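Local coordinates for OxyA protein (Actinoplanes teichomyceticus, PDB 5HH3) that is a haem-dependent cytochrome P450 monooxygenase that probably catalyses a phenolic coupling step, cyclising the peptide precursor during glycopeptide antibiotic biosynthesis, at residues N190-M193 / T194-K198; R320-R324 / P325-F329; Q260-L263 / L264-K267; D141-R145 / F146-V150. All coordinates share one frame; numbering follows the deposited sequence.

Contact 1. Residues N190-M193 / T194-K198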
# COMPACT_ATOMS: atom_id res chain seq x y z
N ASN B 190 20.06 -4.73 15.06
CA ASN B 190 20.92 -4.47 16.22
C ASN B 190 22.40 -4.73 15.94
O ASN B 190 23.26 -4.07 16.53
CB ASN B 190 20.47 -5.30 17.44
CG ASN B 190 19.12 -4.86 17.99
OD1 ASN B 190 18.68 -3.72 17.80
ND2 ASN B 190 18.45 -5.77 18.69
N LYS B 191 22.69 -5.67 15.06
CA LYS B 191 24.08 -5.94 14.67
C LYS B 191 24.61 -4.75 13.85
O LYS B 191 25.71 -4.27 14.08
CB LYS B 191 24.17 -7.25 13.89
CG LYS B 191 25.55 -7.89 13.88
CD LYS B 191 25.44 -9.41 13.97
CE LYS B 191 26.76 -10.08 13.66
NZ LYS B 191 27.16 -9.92 12.23
N PHE B 192 23.79 -4.26 12.93
CA PHE B 192 24.11 -3.05 12.15
C PHE B 192 24.28 -1.81 13.05
O PHE B 192 25.29 -1.11 12.96
CB PHE B 192 23.03 -2.81 11.10
CG PHE B 192 23.27 -1.60 10.25
CD1 PHE B 192 24.15 -1.64 9.18
CD2 PHE B 192 22.62 -0.39 10.53
CE1 PHE B 192 24.38 -0.52 8.40
CE2 PHE B 192 22.85 0.73 9.75
CZ PHE B 192 23.74 0.66 8.68
N MET B 193 23.31 -1.58 13.93
CA MET B 193 23.31 -0.43 14.84
C MET B 193 24.47 -0.36 15.82
O MET B 193 24.99 0.72 16.08
CB MET B 193 22.00 -0.38 15.63
CG MET B 193 20.79 0.02 14.81
SD MET B 193 20.87 1.73 14.26
CE MET B 193 20.78 2.61 15.83
N THR B 194 24.84 -1.51 16.39
CA THR B 194 25.96 -1.58 17.33
C THR B 194 27.27 -1.23 16.62
O THR B 194 28.12 -0.55 17.19
CB THR B 194 26.09 -2.97 17.99
OG1 THR B 194 24.84 -3.35 18.57
CG2 THR B 194 27.16 -2.98 19.08
N TYR B 195 27.44 -1.71 15.39
CA TYR B 195 28.61 -1.35 14.59
C TYR B 195 28.63 0.18 14.34
O TYR B 195 29.61 0.84 14.65
CB TYR B 195 28.64 -2.12 13.27
CG TYR B 195 29.93 -1.92 12.50
CD1 TYR B 195 30.09 -0.81 11.69
CD2 TYR B 195 30.99 -2.83 12.60
CE1 TYR B 195 31.26 -0.60 10.99
CE2 TYR B 195 32.17 -2.62 11.89
CZ TYR B 195 32.28 -1.50 11.08
OH TYR B 195 33.41 -1.23 10.36
N MET B 196 27.52 0.72 13.83
CA MET B 196 27.46 2.16 13.51
C MET B 196 27.62 3.08 14.72
O MET B 196 28.29 4.11 14.63
CB MET B 196 26.16 2.50 12.78
CG MET B 196 25.99 1.85 11.42
SD MET B 196 27.36 2.04 10.25
CE MET B 196 27.66 3.79 10.43
N ASN B 197 27.04 2.69 15.86
CA ASN B 197 27.19 3.46 17.09
C ASN B 197 28.65 3.56 17.54
O ASN B 197 29.07 4.61 18.02
CB ASN B 197 26.35 2.86 18.23
CG ASN B 197 24.86 3.06 18.02
OD1 ASN B 197 24.41 3.86 17.20
ND2 ASN B 197 24.07 2.32 18.79
N LYS B 198 29.42 2.49 17.38
CA LYS B 198 30.87 2.54 17.66
C LYS B 198 31.59 3.46 16.68
O LYS B 198 32.37 4.32 17.10
CB LYS B 198 31.50 1.14 17.60
CG LYS B 198 31.15 0.28 18.80
CD LYS B 198 31.59 -1.15 18.59
CE LYS B 198 31.17 -2.03 19.75
NZ LYS B 198 31.37 -3.47 19.44

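Contact 2. Residues R320-R324 / P325-F329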
# COMPACT_ATOMS: atom_id res chain seq x y z
N ARG B 320 10.18 11.55 -23.35
CA ARG B 320 8.96 12.26 -23.77
C ARG B 320 8.66 12.14 -25.26
O ARG B 320 7.49 12.22 -25.65
CB ARG B 320 9.02 13.73 -23.36
CG ARG B 320 10.01 14.58 -24.14
CD ARG B 320 10.08 15.97 -23.51
NE ARG B 320 11.32 16.69 -23.76
CZ ARG B 320 12.52 16.37 -23.26
NH1 ARG B 320 12.69 15.28 -22.49
NH2 ARG B 320 13.57 17.13 -23.54
N ASN B 321 9.69 11.97 -26.07
CA ASN B 321 9.50 11.81 -27.53
C ASN B 321 9.39 10.35 -28.01
O ASN B 321 9.29 10.13 -29.19
CB ASN B 321 10.61 12.57 -28.28
CG ASN B 321 10.53 14.08 -28.06
OD1 ASN B 321 9.46 14.67 -28.09
ND2 ASN B 321 11.67 14.70 -27.81
N PHE B 322 9.39 9.37 -27.11
CA PHE B 322 9.13 7.96 -27.48
C PHE B 322 7.77 7.86 -28.18
O PHE B 322 6.84 8.47 -27.70
CB PHE B 322 9.12 7.09 -26.21
CG PHE B 322 9.01 5.61 -26.49
CD1 PHE B 322 10.09 4.91 -27.03
CD2 PHE B 322 7.83 4.92 -26.24
CE1 PHE B 322 9.99 3.56 -27.31
CE2 PHE B 322 7.73 3.56 -26.53
CZ PHE B 322 8.81 2.88 -27.05
N PRO B 323 7.60 7.14 -29.29
CA PRO B 323 8.57 6.26 -29.95
C PRO B 323 9.30 6.86 -31.16
O PRO B 323 9.84 6.12 -31.98
CB PRO B 323 7.68 5.12 -30.41
CG PRO B 323 6.45 5.84 -30.86
CD PRO B 323 6.24 6.94 -29.84
N ARG B 324 9.36 8.18 -31.25
CA ARG B 324 9.96 8.83 -32.41
C ARG B 324 11.47 8.59 -32.42
O ARG B 324 12.08 8.37 -31.36
CB ARG B 324 9.64 10.33 -32.42
CG ARG B 324 8.16 10.69 -32.46
CD ARG B 324 7.91 12.08 -31.88
NE ARG B 324 8.75 13.09 -32.53
CZ ARG B 324 8.41 13.82 -33.60
NH1 ARG B 324 7.19 13.71 -34.16
NH2 ARG B 324 9.29 14.69 -34.11
N PRO B 325 12.10 8.65 -33.61
CA PRO B 325 13.54 8.43 -33.73
C PRO B 325 14.44 9.23 -32.78
O PRO B 325 15.46 8.70 -32.33
CB PRO B 325 13.84 8.85 -35.18
CG PRO B 325 12.58 8.51 -35.90
CD PRO B 325 11.48 8.85 -34.94
N GLU B 326 14.07 10.48 -32.51
CA GLU B 326 14.87 11.35 -31.65
C GLU B 326 15.01 10.85 -30.20
O GLU B 326 15.97 11.23 -29.53
CB GLU B 326 14.32 12.79 -31.66
CG GLU B 326 12.98 12.96 -30.97
CD GLU B 326 12.29 14.28 -31.32
OE1 GLU B 326 11.12 14.26 -31.75
OE2 GLU B 326 12.94 15.34 -31.15
N ASP B 327 14.07 10.03 -29.73
CA ASP B 327 14.17 9.41 -28.39
C ASP B 327 15.14 8.22 -28.28
O ASP B 327 15.53 7.86 -27.16
CB ASP B 327 12.78 8.96 -27.93
CG ASP B 327 12.80 8.37 -26.54
OD1 ASP B 327 13.14 9.12 -25.58
OD2 ASP B 327 12.50 7.16 -26.41
N ARG B 328 15.53 7.63 -29.41
CA ARG B 328 16.38 6.44 -29.39
C ARG B 328 17.73 6.75 -28.75
O ARG B 328 18.21 7.90 -28.80
CB ARG B 328 16.58 5.86 -30.79
CG ARG B 328 15.32 5.21 -31.35
CD ARG B 328 15.52 4.76 -32.79
NE ARG B 328 14.23 4.42 -33.40
CZ ARG B 328 13.93 4.51 -34.70
NH1 ARG B 328 14.81 4.93 -35.59
NH2 ARG B 328 12.71 4.18 -35.10
N PHE B 329 18.33 5.75 -28.12
CA PHE B 329 19.65 5.92 -27.48
C PHE B 329 20.67 6.40 -28.51
O PHE B 329 20.86 5.78 -29.53
CB PHE B 329 20.12 4.61 -26.85
CG PHE B 329 21.46 4.70 -26.21
CD1 PHE B 329 21.71 5.66 -25.23
CD2 PHE B 329 22.49 3.84 -26.59
CE1 PHE B 329 22.95 5.75 -24.63
CE2 PHE B 329 23.74 3.92 -25.99
CZ PHE B 329 23.98 4.88 -25.02
O HOH W 1 12.58 11.68 -25.69
O HOH W 2 11.78 3.81 -31.60

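Contact 3. Residues Q260-L263 / L264-K267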
# COMPACT_ATOMS: atom_id res chain seq x y z
N GLN B 260 27.79 1.82 -30.18
CA GLN B 260 27.82 3.15 -29.55
C GLN B 260 28.84 3.22 -28.42
O GLN B 260 29.50 4.24 -28.25
CB GLN B 260 26.44 3.53 -29.06
CG GLN B 260 25.42 3.55 -30.19
CD GLN B 260 24.34 4.57 -29.96
OE1 GLN B 260 24.62 5.72 -29.66
NE2 GLN B 260 23.10 4.16 -30.13
N PHE B 261 28.98 2.14 -27.66
CA PHE B 261 29.99 2.09 -26.60
C PHE B 261 31.41 1.87 -27.11
O PHE B 261 32.36 2.19 -26.40
CB PHE B 261 29.61 1.08 -25.53
CG PHE B 261 28.44 1.51 -24.71
CD1 PHE B 261 28.62 2.36 -23.63
CD2 PHE B 261 27.16 1.13 -25.06
CE1 PHE B 261 27.53 2.80 -22.89
CE2 PHE B 261 26.07 1.57 -24.32
CZ PHE B 261 26.25 2.40 -23.23
N ALA B 262 31.56 1.34 -28.33
CA ALA B 262 32.87 1.32 -29.00
C ALA B 262 33.34 2.75 -29.30
O ALA B 262 34.53 3.03 -29.29
CB ALA B 262 32.81 0.49 -30.28
N LEU B 263 32.38 3.64 -29.56
CA LEU B 263 32.63 5.06 -29.75
C LEU B 263 33.10 5.71 -28.45
O LEU B 263 34.02 6.52 -28.46
CB LEU B 263 31.37 5.76 -30.27
CG LEU B 263 31.55 6.82 -31.35
CD1 LEU B 263 31.98 6.19 -32.67
CD2 LEU B 263 30.25 7.59 -31.52
N LEU B 264 32.45 5.38 -27.34
CA LEU B 264 32.90 5.79 -26.01
C LEU B 264 34.33 5.31 -25.72
O LEU B 264 35.14 6.10 -25.23
CB LEU B 264 31.97 5.29 -24.90
CG LEU B 264 32.40 5.49 -23.44
CD1 LEU B 264 32.57 6.97 -23.11
CD2 LEU B 264 31.40 4.84 -22.49
N ARG B 265 34.65 4.05 -26.01
CA ARG B 265 35.99 3.58 -25.63
C ARG B 265 37.11 4.12 -26.52
O ARG B 265 38.18 4.44 -26.01
CB ARG B 265 36.08 2.06 -25.44
CG ARG B 265 36.05 1.22 -26.69
CD ARG B 265 36.86 -0.06 -26.56
NE ARG B 265 37.06 -0.58 -27.91
CZ ARG B 265 36.13 -1.20 -28.66
NH1 ARG B 265 34.91 -1.44 -28.20
NH2 ARG B 265 36.43 -1.59 -29.88
N GLU B 266 36.86 4.27 -27.83
CA GLU B 266 37.90 4.72 -28.79
C GLU B 266 38.03 6.24 -28.89
O GLU B 266 39.14 6.75 -28.99
CB GLU B 266 37.66 4.12 -30.19
CG GLU B 266 37.87 2.62 -30.28
CD GLU B 266 39.30 2.18 -29.98
OE1 GLU B 266 40.26 2.83 -30.47
OE2 GLU B 266 39.49 1.19 -29.25
N LYS B 267 36.91 6.97 -28.88
CA LYS B 267 36.93 8.43 -29.05
C LYS B 267 36.10 9.13 -27.97
O LYS B 267 35.19 9.90 -28.29
CB LYS B 267 36.43 8.79 -30.45
CG LYS B 267 37.33 8.28 -31.56
CD LYS B 267 36.65 8.35 -32.92
CE LYS B 267 37.58 7.78 -33.98
NZ LYS B 267 36.89 7.63 -35.29

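Contact 4. Residues D141-R145 / F146-V150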
# COMPACT_ATOMS: atom_id res chain seq x y z
N ASP B 141 26.82 -13.76 -14.36
CA ASP B 141 25.70 -12.87 -14.01
C ASP B 141 26.19 -11.49 -13.55
O ASP B 141 26.68 -11.33 -12.43
CB ASP B 141 24.82 -13.51 -12.94
CG ASP B 141 23.47 -12.80 -12.77
OD1 ASP B 141 23.25 -11.67 -13.28
OD2 ASP B 141 22.61 -13.39 -12.10
N PHE B 142 26.01 -10.48 -14.39
CA PHE B 142 26.47 -9.13 -14.10
C PHE B 142 25.63 -8.38 -13.03
O PHE B 142 26.03 -7.30 -12.59
CB PHE B 142 26.59 -8.30 -15.39
CG PHE B 142 27.92 -8.45 -16.08
CD1 PHE B 142 28.41 -9.70 -16.42
CD2 PHE B 142 28.71 -7.34 -16.38
CE1 PHE B 142 29.62 -9.85 -17.06
CE2 PHE B 142 29.94 -7.49 -17.01
CZ PHE B 142 30.39 -8.75 -17.35
N VAL B 143 24.48 -8.93 -12.60
CA VAL B 143 23.69 -8.31 -11.53
C VAL B 143 24.45 -8.39 -10.18
O VAL B 143 24.74 -7.35 -9.62
CB VAL B 143 22.24 -8.86 -11.47
CG1 VAL B 143 21.50 -8.41 -10.20
CG2 VAL B 143 21.47 -8.42 -12.70
N PRO B 144 24.79 -9.60 -9.70
CA PRO B 144 25.66 -9.67 -8.51
C PRO B 144 27.12 -9.28 -8.75
O PRO B 144 27.69 -8.57 -7.93
CB PRO B 144 25.56 -11.13 -8.07
CG PRO B 144 25.16 -11.86 -9.29
CD PRO B 144 24.30 -10.93 -10.07
N ARG B 145 27.70 -9.71 -9.87
CA ARG B 145 29.15 -9.59 -10.07
C ARG B 145 29.66 -8.24 -10.56
O ARG B 145 30.83 -7.93 -10.37
CB ARG B 145 29.68 -10.70 -10.98
CG ARG B 145 29.26 -12.09 -10.55
CD ARG B 145 29.70 -12.36 -9.13
NE ARG B 145 29.47 -13.76 -8.79
CZ ARG B 145 30.17 -14.48 -7.92
NH1 ARG B 145 31.22 -13.99 -7.27
NH2 ARG B 145 29.81 -15.73 -7.71
N PHE B 146 28.81 -7.45 -11.21
CA PHE B 146 29.20 -6.11 -11.62
C PHE B 146 28.38 -5.09 -10.84
O PHE B 146 28.94 -4.26 -10.11
CB PHE B 146 29.04 -5.97 -13.14
CG PHE B 146 29.39 -4.61 -13.68
CD1 PHE B 146 30.70 -4.16 -13.69
CD2 PHE B 146 28.40 -3.80 -14.25
CE1 PHE B 146 31.03 -2.92 -14.21
CE2 PHE B 146 28.73 -2.56 -14.78
CZ PHE B 146 30.05 -2.12 -14.75
N GLY B 147 27.05 -5.15 -10.95
CA GLY B 147 26.21 -4.18 -10.27
C GLY B 147 26.43 -4.11 -8.77
O GLY B 147 26.83 -3.07 -8.23
N TRP B 148 26.21 -5.24 -8.10
CA TRP B 148 26.29 -5.26 -6.64
C TRP B 148 27.71 -5.23 -6.08
O TRP B 148 27.96 -4.57 -5.06
CB TRP B 148 25.48 -6.44 -6.08
CG TRP B 148 24.06 -6.05 -6.03
CD1 TRP B 148 23.06 -6.36 -6.93
CD2 TRP B 148 23.49 -5.14 -5.10
NE1 TRP B 148 21.90 -5.74 -6.57
CE2 TRP B 148 22.13 -4.98 -5.45
CE3 TRP B 148 23.99 -4.47 -3.97
CZ2 TRP B 148 21.25 -4.19 -4.70
CZ3 TRP B 148 23.12 -3.67 -3.24
CH2 TRP B 148 21.76 -3.54 -3.60
N SER B 149 28.63 -5.89 -6.76
CA SER B 149 30.04 -5.89 -6.38
C SER B 149 30.57 -4.46 -6.33
O SER B 149 31.14 -4.04 -5.33
CB SER B 149 30.88 -6.72 -7.37
OG SER B 149 32.25 -6.61 -7.08
N VAL B 150 30.35 -3.72 -7.41
CA VAL B 150 30.78 -2.32 -7.46
C VAL B 150 29.97 -1.43 -6.50
O VAL B 150 30.56 -0.66 -5.76
CB VAL B 150 30.72 -1.75 -8.90
CG1 VAL B 150 31.00 -0.26 -8.90
CG2 VAL B 150 31.72 -2.50 -9.78
O HOH W 3 33.16 -8.97 -9.40

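Contact 1. Residues N190-M193 / T194-K198
Met-196 lies one helical turn after Phe-192 and lays its CG over one face of that ring. Followed outward, its CB stays beside the backbone, 3.7 Å from Phe-192 O. CG lies against the same carbonyl, 3.4 Å from Phe-192 O, and makes the main ring contact: offset toward the rim and 3.9 Å from the ring centroid, it is a CH-pi approach with CE2 and CZ of Phe-192 as its nearest ring atoms. The chain then bends at chi2 (-51°), which keeps SD near the ring, 4.2 Å from Phe-192 CZ, in an oblique Met-aromatic contact. A further bend at chi3 carries CE away from the ring, which it does not touch. A flexible, unbranched methionine suits this place because it can wrap round a flat neighbour without a polar cost.

On another side of the helix Thr-194 turns its hydroxyl back to the preceding turn. With OG1 beside its own backbone N (chi1 -53°), it donates to Asn-190 O at 2.7 Å. Thr-194 N also donates to Asn-190 O, at 3.0 Å, and the two donors arrive from opposite faces of the carbonyl plane, so one acceptor serves two bonds.

Within helix 182-205, Phe-192 packs on Ala-233, and Met-196 on Thr-229 and Ala-232, of helix 225-256. Phe-192 also meets Leu-169 and Leu-173 of helix 163-178, to which Tyr-195 OH is bonded through Asp-165.

Contact 2. Residues R320-R324 / P325-F329
The amide of Asn-321 and the carboxylate of Glu-326 lie stacked, their planes only 18° apart, with Asn-321 ND2 3.6 Å from Glu-326 CD; ND2 is hydrogen-bonded to a glycerol, probably from the crystallisation liquor. The same carboxylate meets the edge of the Arg-324 guanidinium: NE donates to Glu-326 OE1 at 2.8 Å and NH2 to that oxygen at 3.0 Å, a side-on salt bridge converging on one atom. A bend at chi3 (54°) lets the guanidinium run beside the glutamate. The Phe-322 ring carries Pro-323 CB over the centre of one face, while Asp-327 OD2 sits at its edge, 3.4 Å from CD1. Arg-328 has Pro-325 CA over one guanidinium face and a water at the edge; that water links NE to Pro-323 O.

The chain reverses through a cis peptide before Pro-323 and a short 3-10 turn begun by Pro-325, whose fixed phi suits that first position. Asp-327 N closes it on Arg-324 O at 3.1 Å. A second water accepts from Asn-321 N and donates to Asp-327 OD1, 2.6 Å from its oxygen, bridging the two arms of the loop.

Buried Asp-327 is probably held ionised by two further arginines, Arg-280 and Arg-319. This surface loop lies between helices 314-318 and 351-368; Phe-322 rests on strand 26-27, and Phe-329 on helix 274-282.

Contact 3. Residues Q260-L263 / L264-K267
Apolar contact joins Phe-261 to Leu-264, three residues on: the CD2 methyl of the leucine reaches the edge of the ring, 3.9 Å from Phe-261 CD1. Leu-264 CG is anti to the backbone N (chi1 172°), and this sets the methyl beside the phenylalanine. Both side chains are buried, where bulky hydrocarbon is at home.

Polar and mixed contacts lie on another side of the helix. Arg-265 starts from the cramped rotamer with CG between its backbone N and carbonyl carbon (chi1 74°), and a bend at chi2 brings the guanidinium back to Ala-262, with NH1 3.5 Å from Ala-262 CB. The small methyl of alanine leaves room for this approach. Arg-265 NE also donates to its chain neighbour, Glu-266 OE2, at 3.3 Å, using the anti lone pair of that oxygen in a long salt bridge.

Backbone bonds hold the last turn together. Arg-265 N donates to Phe-261 O at 3.0 Å, Glu-266 N to Ala-262 O, and Lys-267 N to Leu-263 O at 3.0 Å, although Lys-267 is already leaving helical geometry.

Helix 258-266 thus ends with a buried and a more open side. Phe-261 packs on Leu-253 and Met-254 of helix 225-256 and on Ile-362 of helix 351-368; Arg-265 leans on His-367 of that last helix, and Leu-263 touches Thr-332 in a loop.

Contact 4. Residues D141-R145 / F146-V150
Phe-142 and Phe-146 form the tight part of this helical start. CD2 of Phe-142 comes 3.5 Å from Phe-146 CB, while the two rings are set obliquely, their planes 46° apart. With chi1 at 179° the Phe-146 ring swings away from its own N, to pack on Leu-247 of helix 225-256 and on Ala-361 and Leu-365 of helix 351-368. Large aromatics suit a site enclosed by several helices.

A lighter contact follows: Val-143 CG1 lies alongside the indole, 4.2 Å from Trp-148 CD1; outside the pair Val-143 packs on Val-390 and Leu-393, and Trp-148 on Asp-241 and Ala-244. The open side belongs to Pro-144, Arg-145 and a water that donates to Arg-145 O at 2.7 Å and weakly accepts from Ser-149 OG, whose main partner is Ser-129. The Arg-145 side chain touches Ile-133 and Leu-136.

Phe-142 O accepts from both Phe-146 N and Gly-147 N, the latter at 2.9 Å and nearly straight. Trp-148 N bonds to Val-143 O at 3.0 Å, five residues back, so the helix widens into a pi-type turn. Gly-147, lacking a side chain, fits close to these carbonyls. Asp-141 is the N-cap, its OD1 accepting from Val-143 N at 3.1 Å and also from Leu-393 N. This is consistent with a helix start held by polar capping, where the helix dipole would probably favour a charged carboxylate.

From the N terminus, contact 4 comes first, opening helix 142-159; contact 1 follows on helix 182-205, then contact 3 at the end of helix 258-266, and contact 2 in the loop before helix 351-368. Each is made within one continuous segment, so none closes a long loop, and the four run in series without nesting or crossing. Contacts 1, 3 and 4 all pack against helix 225-256, and contacts 3 and 4 also against helix 351-368. Contacts 2 and 3 touch directly: Phe-329 O probably accepts from Gln-260 NE2, and the Phe-329 and Phe-261 rings pack. Contacts 1 and 2 lie on opposite sides of the chain's centre, about 48 Å between centres.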